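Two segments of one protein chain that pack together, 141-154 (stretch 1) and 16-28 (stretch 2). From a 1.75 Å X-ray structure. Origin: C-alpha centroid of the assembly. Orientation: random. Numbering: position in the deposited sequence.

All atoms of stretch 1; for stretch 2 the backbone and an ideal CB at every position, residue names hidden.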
ATOM      1  N   ILE A 141       1.835  -2.912 -12.929  1.00  4.54           N
ATOM      2  CA  ILE A 141       1.374  -2.238 -11.692  1.00  5.24           C
ATOM      3  C   ILE A 141       0.637  -3.139 -10.658  1.00  6.28           C
ATOM      4  O   ILE A 141       0.766  -2.926  -9.444  1.00  4.77           O
ATOM      5  CB  ILE A 141       0.565  -0.976 -12.072  1.00  5.52           C
ATOM      6  CG1 ILE A 141       0.294  -0.116 -10.844  1.00 10.30           C
ATOM      7  CG2 ILE A 141      -0.730  -1.349 -12.795  1.00  7.72           C
ATOM      8  CD1 ILE A 141       0.655   1.228 -11.006  1.00 13.42           C
ATOM      9  N   LEU A 142      -0.128  -4.143 -11.108  1.00  2.00           N
ATOM     10  CA  LEU A 142      -0.887  -4.917 -10.141  1.00  2.96           C
ATOM     11  C   LEU A 142      -0.037  -5.914  -9.362  1.00  2.00           C
ATOM     12  O   LEU A 142      -0.492  -6.442  -8.357  1.00  4.85           O
ATOM     13  CB  LEU A 142      -2.049  -5.637 -10.837  1.00  2.57           C
ATOM     14  CG  LEU A 142      -3.127  -4.728 -11.441  1.00  2.38           C
ATOM     15  CD1 LEU A 142      -4.346  -5.586 -11.889  1.00  2.41           C
ATOM     16  CD2 LEU A 142      -3.570  -3.627 -10.494  1.00  3.55           C
ATOM     17  N   TYR A 143       1.155  -6.276  -9.838  1.00  3.69           N
ATOM     18  CA  TYR A 143       1.884  -7.406  -9.168  1.00  4.95           C
ATOM     19  C   TYR A 143       2.322  -7.179  -7.744  1.00  3.88           C
ATOM     20  O   TYR A 143       2.357  -8.145  -6.975  1.00  5.58           O
ATOM     21  CB  TYR A 143       3.112  -7.784  -9.972  1.00  4.26           C
ATOM     22  CG  TYR A 143       2.812  -8.530 -11.229  1.00  2.00           C
ATOM     23  CD1 TYR A 143       2.465  -9.875 -11.192  1.00  4.55           C
ATOM     24  CD2 TYR A 143       2.896  -7.902 -12.487  1.00  5.17           C
ATOM     25  CE1 TYR A 143       2.250 -10.583 -12.353  1.00  9.73           C
ATOM     26  CE2 TYR A 143       2.660  -8.600 -13.645  1.00  7.69           C
ATOM     27  CZ  TYR A 143       2.333  -9.939 -13.577  1.00  5.85           C
ATOM     28  OH  TYR A 143       2.099 -10.648 -14.736  1.00  5.13           O
ATOM     29  N   GLU A 144       2.681  -5.936  -7.396  1.00  4.99           N
ATOM     30  CA  GLU A 144       3.284  -5.651  -6.074  1.00  6.57           C
ATOM     31  C   GLU A 144       2.567  -6.403  -4.913  1.00  4.02           C
ATOM     32  O   GLU A 144       3.182  -7.210  -4.181  1.00  4.13           O
ATOM     33  CB  GLU A 144       3.291  -4.147  -5.804  1.00  8.04           C
ATOM     34  CG  GLU A 144       3.939  -3.755  -4.483  1.00 10.51           C
ATOM     35  CD  GLU A 144       3.516  -2.375  -3.948  1.00 10.36           C
ATOM     36  OE1 GLU A 144       2.693  -1.635  -4.571  1.00 14.40           O
ATOM     37  OE2 GLU A 144       4.053  -2.008  -2.887  1.00 12.04           O
ATOM     38  N   ILE A 145       1.278  -6.170  -4.748  1.00  3.85           N
ATOM     39  CA  ILE A 145       0.572  -6.668  -3.567  1.00  4.85           C
ATOM     40  C   ILE A 145       0.453  -8.166  -3.537  1.00  5.83           C
ATOM     41  O   ILE A 145       0.880  -8.772  -2.548  1.00  3.60           O
ATOM     42  CB  ILE A 145      -0.827  -6.047  -3.445  1.00  6.27           C
ATOM     43  CG1 ILE A 145      -0.673  -4.550  -3.569  1.00  8.76           C
ATOM     44  CG2 ILE A 145      -1.537  -6.424  -2.120  1.00  7.36           C
ATOM     45  CD1 ILE A 145      -0.006  -3.939  -2.635  1.00 20.61           C
ATOM     46  N   PRO A 146      -0.134  -8.782  -4.583  1.00  3.87           N
ATOM     47  CA  PRO A 146      -0.235 -10.249  -4.531  1.00  5.11           C
ATOM     48  C   PRO A 146       1.126 -10.922  -4.411  1.00  3.97           C
ATOM     49  O   PRO A 146       1.251 -11.929  -3.738  1.00  2.14           O
ATOM     50  CB  PRO A 146      -0.994 -10.624  -5.814  1.00  4.92           C
ATOM     51  CG  PRO A 146      -0.917  -9.396  -6.691  1.00  8.51           C
ATOM     52  CD  PRO A 146      -0.765  -8.222  -5.799  1.00  8.91           C
ATOM     53  N   LEU A 147       2.172 -10.409  -5.060  1.00  2.81           N
ATOM     54  CA  LEU A 147       3.479 -11.062  -4.915  1.00  2.59           C
ATOM     55  C   LEU A 147       3.956 -11.006  -3.466  1.00  2.40           C
ATOM     56  O   LEU A 147       4.439 -11.993  -2.927  1.00  2.05           O
ATOM     57  CB  LEU A 147       4.510 -10.419  -5.829  1.00  4.12           C
ATOM     58  CG  LEU A 147       4.297 -10.678  -7.306  1.00  3.99           C
ATOM     59  CD1 LEU A 147       5.455 -10.114  -8.095  1.00  3.59           C
ATOM     60  CD2 LEU A 147       4.089 -12.152  -7.651  1.00  7.29           C
ATOM     61  N   LEU A 148       3.922  -9.816  -2.850  1.00  3.85           N
ATOM     62  CA  LEU A 148       4.255  -9.687  -1.421  1.00  2.39           C
ATOM     63  C   LEU A 148       3.439 -10.599  -0.529  1.00  5.55           C
ATOM     64  O   LEU A 148       4.019 -11.284   0.332  1.00  3.79           O
ATOM     65  CB  LEU A 148       4.148  -8.252  -0.982  1.00  4.19           C
ATOM     66  CG  LEU A 148       5.219  -7.319  -1.533  1.00  5.00           C
ATOM     67  CD1 LEU A 148       4.806  -5.866  -1.185  1.00  5.79           C
ATOM     68  CD2 LEU A 148       6.605  -7.706  -1.012  1.00  4.76           C
ATOM     69  N   SER A 149       2.119 -10.609  -0.757  1.00  2.70           N
ATOM     70  CA  SER A 149       1.164 -11.471   0.017  1.00  3.39           C
ATOM     71  C   SER A 149       1.535 -12.937  -0.134  1.00  2.00           C
ATOM     72  O   SER A 149       1.565 -13.706   0.848  1.00  2.00           O
ATOM     73  CB  SER A 149      -0.288 -11.263  -0.416  1.00  5.02           C
ATOM     74  OG  SER A 149      -0.720  -9.914  -0.190  1.00 14.13           O
ATOM     75  N   LEU A 150       1.928 -13.324  -1.350  1.00  3.86           N
ATOM     76  CA  LEU A 150       2.348 -14.699  -1.578  1.00  2.29           C
ATOM     77  C   LEU A 150       3.685 -15.087  -0.924  1.00  3.94           C
ATOM     78  O   LEU A 150       3.827 -16.208  -0.366  1.00  2.00           O
ATOM     79  CB  LEU A 150       2.413 -15.001  -3.071  1.00  4.53           C
ATOM     80  CG  LEU A 150       1.047 -15.295  -3.743  1.00  3.19           C
ATOM     81  CD1 LEU A 150       1.235 -15.250  -5.291  1.00  2.81           C
ATOM     82  CD2 LEU A 150       0.379 -16.579  -3.258  1.00  6.03           C
ATOM     83  N   ILE A 151       4.664 -14.193  -1.031  1.00  2.00           N
ATOM     84  CA  ILE A 151       6.005 -14.433  -0.488  1.00  2.00           C
ATOM     85  C   ILE A 151       5.901 -14.566   1.038  1.00  2.00           C
ATOM     86  O   ILE A 151       6.466 -15.515   1.635  1.00  2.33           O
ATOM     87  CB  ILE A 151       6.987 -13.322  -0.916  1.00  2.42           C
ATOM     88  CG1 ILE A 151       7.210 -13.354  -2.436  1.00  2.65           C
ATOM     89  CG2 ILE A 151       8.321 -13.462  -0.248  1.00  2.31           C
ATOM     90  CD1 ILE A 151       7.764 -12.102  -2.977  1.00  7.14           C
ATOM     91  N   SER A 152       5.170 -13.651   1.681  1.00  2.94           N
ATOM     92  CA  SER A 152       4.941 -13.750   3.139  1.00  2.63           C
ATOM     93  C   SER A 152       4.263 -15.078   3.482  1.00  3.31           C
ATOM     94  O   SER A 152       4.719 -15.802   4.372  1.00  3.44           O
ATOM     95  CB  SER A 152       4.086 -12.580   3.608  1.00  3.27           C
ATOM     96  OG  SER A 152       3.972 -12.491   4.992  1.00  6.13           O
ATOM     97  N   GLU A 153       3.177 -15.390   2.774  1.00  4.42           N
ATOM     98  CA  GLU A 153       2.476 -16.654   3.036  1.00  4.47           C
ATOM     99  C   GLU A 153       3.389 -17.889   2.890  1.00  3.83           C
ATOM    100  O   GLU A 153       3.381 -18.749   3.739  1.00  6.39           O
ATOM    101  CB  GLU A 153       1.204 -16.744   2.196  1.00  5.09           C
ATOM    102  CG  GLU A 153       0.460 -18.040   2.441  1.00  4.86           C
ATOM    103  CD  GLU A 153      -1.057 -17.946   2.345  1.00  8.01           C
ATOM    104  OE1 GLU A 153      -1.641 -16.851   2.175  1.00  5.51           O
ATOM    105  OE2 GLU A 153      -1.675 -19.018   2.458  1.00  7.68           O
ATOM    106  N   ALA A 154       4.199 -17.927   1.834  1.00  2.07           N
ATOM    107  CA  ALA A 154       5.204 -18.986   1.572  1.00  2.00           C
ATOM    108  C   ALA A 154       6.164 -19.149   2.761  1.00  2.00           C
ATOM    109  O   ALA A 154       6.389 -20.248   3.244  1.00  4.42           O
ATOM    110  CB  ALA A 154       5.976 -18.685   0.304  1.00  2.00           C
ATOM    111  N   UNK A  16      -4.690 -22.371  -5.650  1.00  4.03           N
ATOM    112  CA  UNK A  16      -4.280 -20.954  -5.753  1.00  3.26           C
ATOM    113  C   UNK A  16      -4.747 -20.137  -4.546  1.00  4.77           C
ATOM    114  O   UNK A  16      -5.902 -20.246  -4.128  1.00  5.31           O
ATOM    115  CB  UNK A  16      -4.837 -20.335  -7.036  1.00  3.26           C
ATOM    116  N   UNK A  17      -3.829 -19.345  -3.990  1.00  2.00           N
ATOM    117  CA  UNK A  17      -4.121 -18.536  -2.797  1.00  3.00           C
ATOM    118  C   UNK A  17      -4.824 -17.247  -3.215  1.00  5.82           C
ATOM    119  O   UNK A  17      -5.775 -16.803  -2.550  1.00  5.03           O
ATOM    120  CB  UNK A  17      -2.840 -18.220  -2.022  1.00  3.00           C
ATOM    121  N   UNK A  18      -4.369 -16.673  -4.322  1.00  3.97           N
ATOM    122  CA  UNK A  18      -4.856 -15.388  -4.822  1.00  5.30           C
ATOM    123  C   UNK A  18      -5.969 -15.728  -5.825  1.00  6.05           C
ATOM    124  O   UNK A  18      -5.704 -16.145  -6.975  1.00  7.81           O
ATOM    125  CB  UNK A  18      -3.740 -14.558  -5.460  1.00  5.30           C
ATOM    126  N   UNK A  19      -7.207 -15.623  -5.353  1.00  5.87           N
ATOM    127  CA  UNK A  19      -8.372 -16.107  -6.094  1.00  6.06           C
ATOM    128  C   UNK A  19      -9.053 -14.989  -6.906  1.00  8.56           C
ATOM    129  O   UNK A  19      -9.986 -15.257  -7.675  1.00  8.05           O
ATOM    130  CB  UNK A  19      -9.378 -16.730  -5.124  1.00  6.06           C
ATOM    131  N   UNK A  20      -8.552 -13.755  -6.772  1.00  5.04           N
ATOM    132  CA  UNK A  20      -9.220 -12.615  -7.429  1.00  5.52           C
ATOM    133  C   UNK A  20      -8.228 -11.494  -7.667  1.00  5.58           C
ATOM    134  O   UNK A  20      -7.319 -11.279  -6.869  1.00  4.47           O
ATOM    135  CB  UNK A  20     -10.393 -12.107  -6.588  1.00  5.52           C
ATOM    136  N   UNK A  21      -8.412 -10.775  -8.765  1.00  4.32           N
ATOM    137  CA  UNK A  21      -7.666  -9.537  -8.966  1.00  3.79           C
ATOM    138  C   UNK A  21      -8.088  -8.423  -7.988  1.00  5.69           C
ATOM    139  O   UNK A  21      -7.400  -7.410  -7.864  1.00  6.68           O
ATOM    140  CB  UNK A  21      -7.851  -9.057 -10.407  1.00  3.79           C
ATOM    141  N   UNK A  22      -9.208  -8.614  -7.285  1.00  4.52           N
ATOM    142  CA  UNK A  22      -9.581  -7.746  -6.132  1.00  3.97           C
ATOM    143  C   UNK A  22      -8.929  -8.079  -4.767  1.00  4.92           C
ATOM    144  O   UNK A  22      -9.145  -7.332  -3.774  1.00  4.02           O
ATOM    145  CB  UNK A  22     -11.099  -7.809  -5.953  1.00  3.97           C
ATOM    146  N   UNK A  23      -8.167  -9.187  -4.681  1.00  3.37           N
ATOM    147  CA  UNK A  23      -7.400  -9.512  -3.487  1.00  2.84           C
ATOM    148  C   UNK A  23      -6.111  -8.686  -3.532  1.00  5.93           C
ATOM    149  O   UNK A  23      -5.003  -9.179  -3.863  1.00  6.31           O
ATOM    150  CB  UNK A  23      -7.105 -11.011  -3.401  1.00  2.84           C
ATOM    151  N   UNK A  24      -6.285  -7.389  -3.340  1.00  4.89           N
ATOM    152  CA  UNK A  24      -5.204  -6.415  -3.467  1.00  3.31           C
ATOM    153  C   UNK A  24      -5.654  -5.125  -2.773  1.00  6.51           C
ATOM    154  O   UNK A  24      -6.835  -4.981  -2.407  1.00  6.25           O
ATOM    155  CB  UNK A  24      -4.848  -6.164  -4.934  1.00  3.31           C
ATOM    156  N   UNK A  25      -4.729  -4.184  -2.654  1.00  4.99           N
ATOM    157  CA  UNK A  25      -5.045  -2.868  -2.094  1.00  4.42           C
ATOM    158  C   UNK A  25      -5.750  -1.976  -3.141  1.00  4.01           C
ATOM    159  O   UNK A  25      -5.311  -1.959  -4.304  1.00  4.68           O
ATOM    160  CB  UNK A  25      -3.768  -2.190  -1.594  1.00  4.42           C
ATOM    161  N   UNK A  26      -6.804  -1.249  -2.749  1.00  4.61           N
ATOM    162  CA  UNK A  26      -7.524  -0.387  -3.698  1.00  5.45           C
ATOM    163  C   UNK A  26      -6.624   0.555  -4.439  1.00  4.82           C
ATOM    164  O   UNK A  26      -6.868   0.799  -5.641  1.00  6.39           O
ATOM    165  CB  UNK A  26      -8.597   0.424  -2.969  1.00  5.45           C
ATOM    166  N   UNK A  27      -5.561   1.053  -3.786  1.00  5.56           N
ATOM    167  CA  UNK A  27      -4.654   1.982  -4.488  1.00  7.53           C
ATOM    168  C   UNK A  27      -4.033   1.352  -5.728  1.00  8.37           C
ATOM    169  O   UNK A  27      -3.733   2.069  -6.693  1.00  5.98           O
ATOM    170  CB  UNK A  27      -3.543   2.450  -3.545  1.00  7.53           C
ATOM    171  N   UNK A  28      -3.911   0.018  -5.762  1.00  3.70           N
ATOM    172  CA  UNK A  28      -3.380  -0.607  -6.983  1.00  4.21           C
ATOM    173  C   UNK A  28      -4.292  -0.464  -8.194  1.00  4.56           C
ATOM    174  O   UNK A  28      -3.831  -0.214  -9.302  1.00  3.13           O
ATOM    175  CB  UNK A  28      -3.123  -2.094  -6.729  1.00  4.21           C
TER

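Position 16 points away from stretch 1, with nothing of it within 5.5 Å of the ideal CB. It is Pro16.

Position 17 points toward the helix. Its ideal CB lies 3.8 Å from Leu150 CD2 and 4.6 Å from Glu153 OE1. A small or medium apolar residue would suit, and so would a donor reaching the carboxylate. It is Val17: CB sits 3.9 Å from Leu150 CD2, and CG1 comes to 3.4 Å from Glu153 OE1.

Position 18 also points toward stretch 1, its ideal CB 4.8 Å from Pro146 CB and 5.0 Å from Leu150 CD1. This apolar surface would take Val, Leu, Ile or Met. It is Ile18. CG1 packs 3.8 Å from Leu150 CG, and CD1 reaches 4.2 Å from Pro146 CB.

Positions 19 and 20 are out of reach, so stretch 1 sets no preference. They hold Lys19 and Ser20. Ser20 opens a type I turn ending at 23, and its OG accepts from the backbone N of residue 22 at 2.9 Å.

Position 21 points sideways, its ideal CB 5.2 Å from Leu142 CD1. A longer apolar chain could close the gap. It is Leu21, with CD2 4.5 Å from Leu142 CD1.

Position 22 is out of reach and holds Leu22. Position 23 points sideways with no atom near; it is Asp23. Its backbone O receives a hydrogen bond from a water at 2.8 Å, and that water also hydrogen-bonds Ser149 OG at 3.0 Å.

Position 24 has an extended backbone and lies beside Ile145, its ideal CB 4.3 Å from Ile145 CB. Ala, Ser, Val or Thr would be reasonable. It is Thr24, whose OG1 is 3.2 Å from Ile145 CB and finds no hydrogen-bond partner in the model.

Position 25 points sideways, its ideal CB 4.3 Å from Ile145 CD1. The visible neighbour favours an apolar residue, yet it is Asp25. Its OD1 is hydrogen-bonded elsewhere in the structure.

Position 26 is out of reach and holds selenomethionine Met26.

Position 27 points sideways with nothing near its CB, so only a long side chain could make contact. Glu144 offers an acceptor. It is Tyr27: OH donates to Glu144 OE1 at 2.8 Å, with the carboxylate oxygen at the ring edge.

Position 28 points toward Leu142, Ile145 and the carbonyl of Ile141. A long chain ending in a donor, Lys or Arg, fits best. It is Lys28. CG packs 3.4 Å from Ile145 CG1. NZ donates to Ile141 O at 2.7 Å and forms a salt bridge with Glu144 OE1 at 3.0 Å.

Stretch 2, residues 16-28: PVIKSLLDTDMYK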
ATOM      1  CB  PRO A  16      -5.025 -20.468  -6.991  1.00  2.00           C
ATOM      2  CG  PRO A  16      -5.436 -21.715  -7.729  1.00  6.95           C
ATOM      3  CD  PRO A  16      -5.639 -22.759  -6.708  1.00  5.51           C
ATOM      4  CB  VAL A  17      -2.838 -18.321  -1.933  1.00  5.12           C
ATOM      5  CG1 VAL A  17      -3.044 -17.201  -0.906  1.00 11.47           C
ATOM      6  CG2 VAL A  17      -2.465 -19.642  -1.267  1.00  6.24           C
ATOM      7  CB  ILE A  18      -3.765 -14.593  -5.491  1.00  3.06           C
ATOM      8  CG1 ILE A  18      -2.539 -14.377  -4.557  1.00  7.23           C
ATOM      9  CG2 ILE A  18      -4.319 -13.262  -6.029  1.00  7.33           C
ATOM     10  CD1 ILE A  18      -2.820 -13.531  -3.313  1.00  8.47           C
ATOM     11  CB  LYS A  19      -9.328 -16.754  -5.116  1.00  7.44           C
ATOM     12  CG  LYS A  19      -8.724 -17.953  -4.420  1.00 11.29           C
ATOM     13  CD  LYS A  19      -9.756 -18.651  -3.598  1.00 14.55           C
ATOM     14  CE  LYS A  19      -9.150 -19.806  -2.777  1.00 20.05           C
ATOM     15  NZ  LYS A  19      -8.662 -20.922  -3.635  1.00  9.99           N
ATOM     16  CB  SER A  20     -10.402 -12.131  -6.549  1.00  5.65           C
ATOM     17  OG  SER A  20     -10.981 -10.919  -7.055  1.00  3.29           O
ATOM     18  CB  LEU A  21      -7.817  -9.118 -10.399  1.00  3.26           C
ATOM     19  CG  LEU A  21      -7.070 -10.064 -11.387  1.00  5.46           C
ATOM     20  CD1 LEU A  21      -7.548  -9.888 -12.737  1.00  8.93           C
ATOM     21  CD2 LEU A  21      -5.592  -9.823 -11.340  1.00 13.39           C
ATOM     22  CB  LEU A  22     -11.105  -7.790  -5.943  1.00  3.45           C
ATOM     23  CG  LEU A  22     -12.047  -7.294  -7.079  1.00  6.85           C
ATOM     24  CD1 LEU A  22     -13.468  -7.129  -6.587  1.00 12.35           C
ATOM     25  CD2 LEU A  22     -11.539  -6.053  -7.689  1.00  9.88           C
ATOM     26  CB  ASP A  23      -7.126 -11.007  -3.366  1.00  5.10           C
ATOM     27  CG  ASP A  23      -6.375 -11.352  -2.066  1.00  8.48           C
ATOM     28  OD1 ASP A  23      -6.228 -10.440  -1.172  1.00  7.32           O
ATOM     29  OD2 ASP A  23      -5.907 -12.522  -1.929  1.00  6.97           O
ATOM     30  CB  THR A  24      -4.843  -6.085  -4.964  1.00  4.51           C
ATOM     31  OG1 THR A  24      -3.584  -5.403  -5.011  1.00  4.42           O
ATOM     32  CG2 THR A  24      -5.853  -5.215  -5.610  1.00  5.42           C
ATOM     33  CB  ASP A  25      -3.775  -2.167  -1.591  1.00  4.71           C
ATOM     34  CG  ASP A  25      -3.077  -2.929  -0.419  1.00 10.64           C
ATOM     35  OD1 ASP A  25      -3.714  -3.157   0.617  1.00 14.14           O
ATOM     36  OD2 ASP A  25      -1.917  -3.324  -0.572  1.00 17.02           O
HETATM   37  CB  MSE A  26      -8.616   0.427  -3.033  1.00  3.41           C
HETATM   38  CG  MSE A  26      -9.219   1.508  -3.960  1.00 12.25           C
HETATM   39 SE   MSE A  26     -10.812   2.152  -3.077  1.00 19.49          SE
HETATM   40  CE  MSE A  26     -10.928   3.970  -4.079  1.00 20.40           C
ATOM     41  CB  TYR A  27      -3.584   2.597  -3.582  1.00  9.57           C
ATOM     42  CG  TYR A  27      -2.363   1.723  -3.335  1.00 12.70           C
ATOM     43  CD1 TYR A  27      -1.291   1.716  -4.231  1.00 14.76           C
ATOM     44  CD2 TYR A  27      -2.291   0.905  -2.238  1.00 12.74           C
ATOM     45  CE1 TYR A  27      -0.163   0.915  -4.004  1.00 17.48           C
ATOM     46  CE2 TYR A  27      -1.154   0.088  -2.003  1.00 11.89           C
ATOM     47  CZ  TYR A  27      -0.112   0.101  -2.885  1.00 14.82           C
ATOM     48  OH  TYR A  27       0.972  -0.703  -2.616  1.00 17.79           O
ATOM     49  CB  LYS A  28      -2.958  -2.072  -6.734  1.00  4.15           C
ATOM     50  CG  LYS A  28      -1.815  -2.215  -5.741  1.00  7.21           C
ATOM     51  CD  LYS A  28      -0.386  -2.310  -6.346  1.00  9.39           C
ATOM     52  CE  LYS A  28       0.195  -1.092  -7.030  1.00 11.29           C
ATOM     53  NZ  LYS A  28       1.646  -1.380  -7.352  1.00  7.98           N
TER
HETATM   54  O   HOH W   1      -2.759  -9.886  -2.376  1.00  7.98           O
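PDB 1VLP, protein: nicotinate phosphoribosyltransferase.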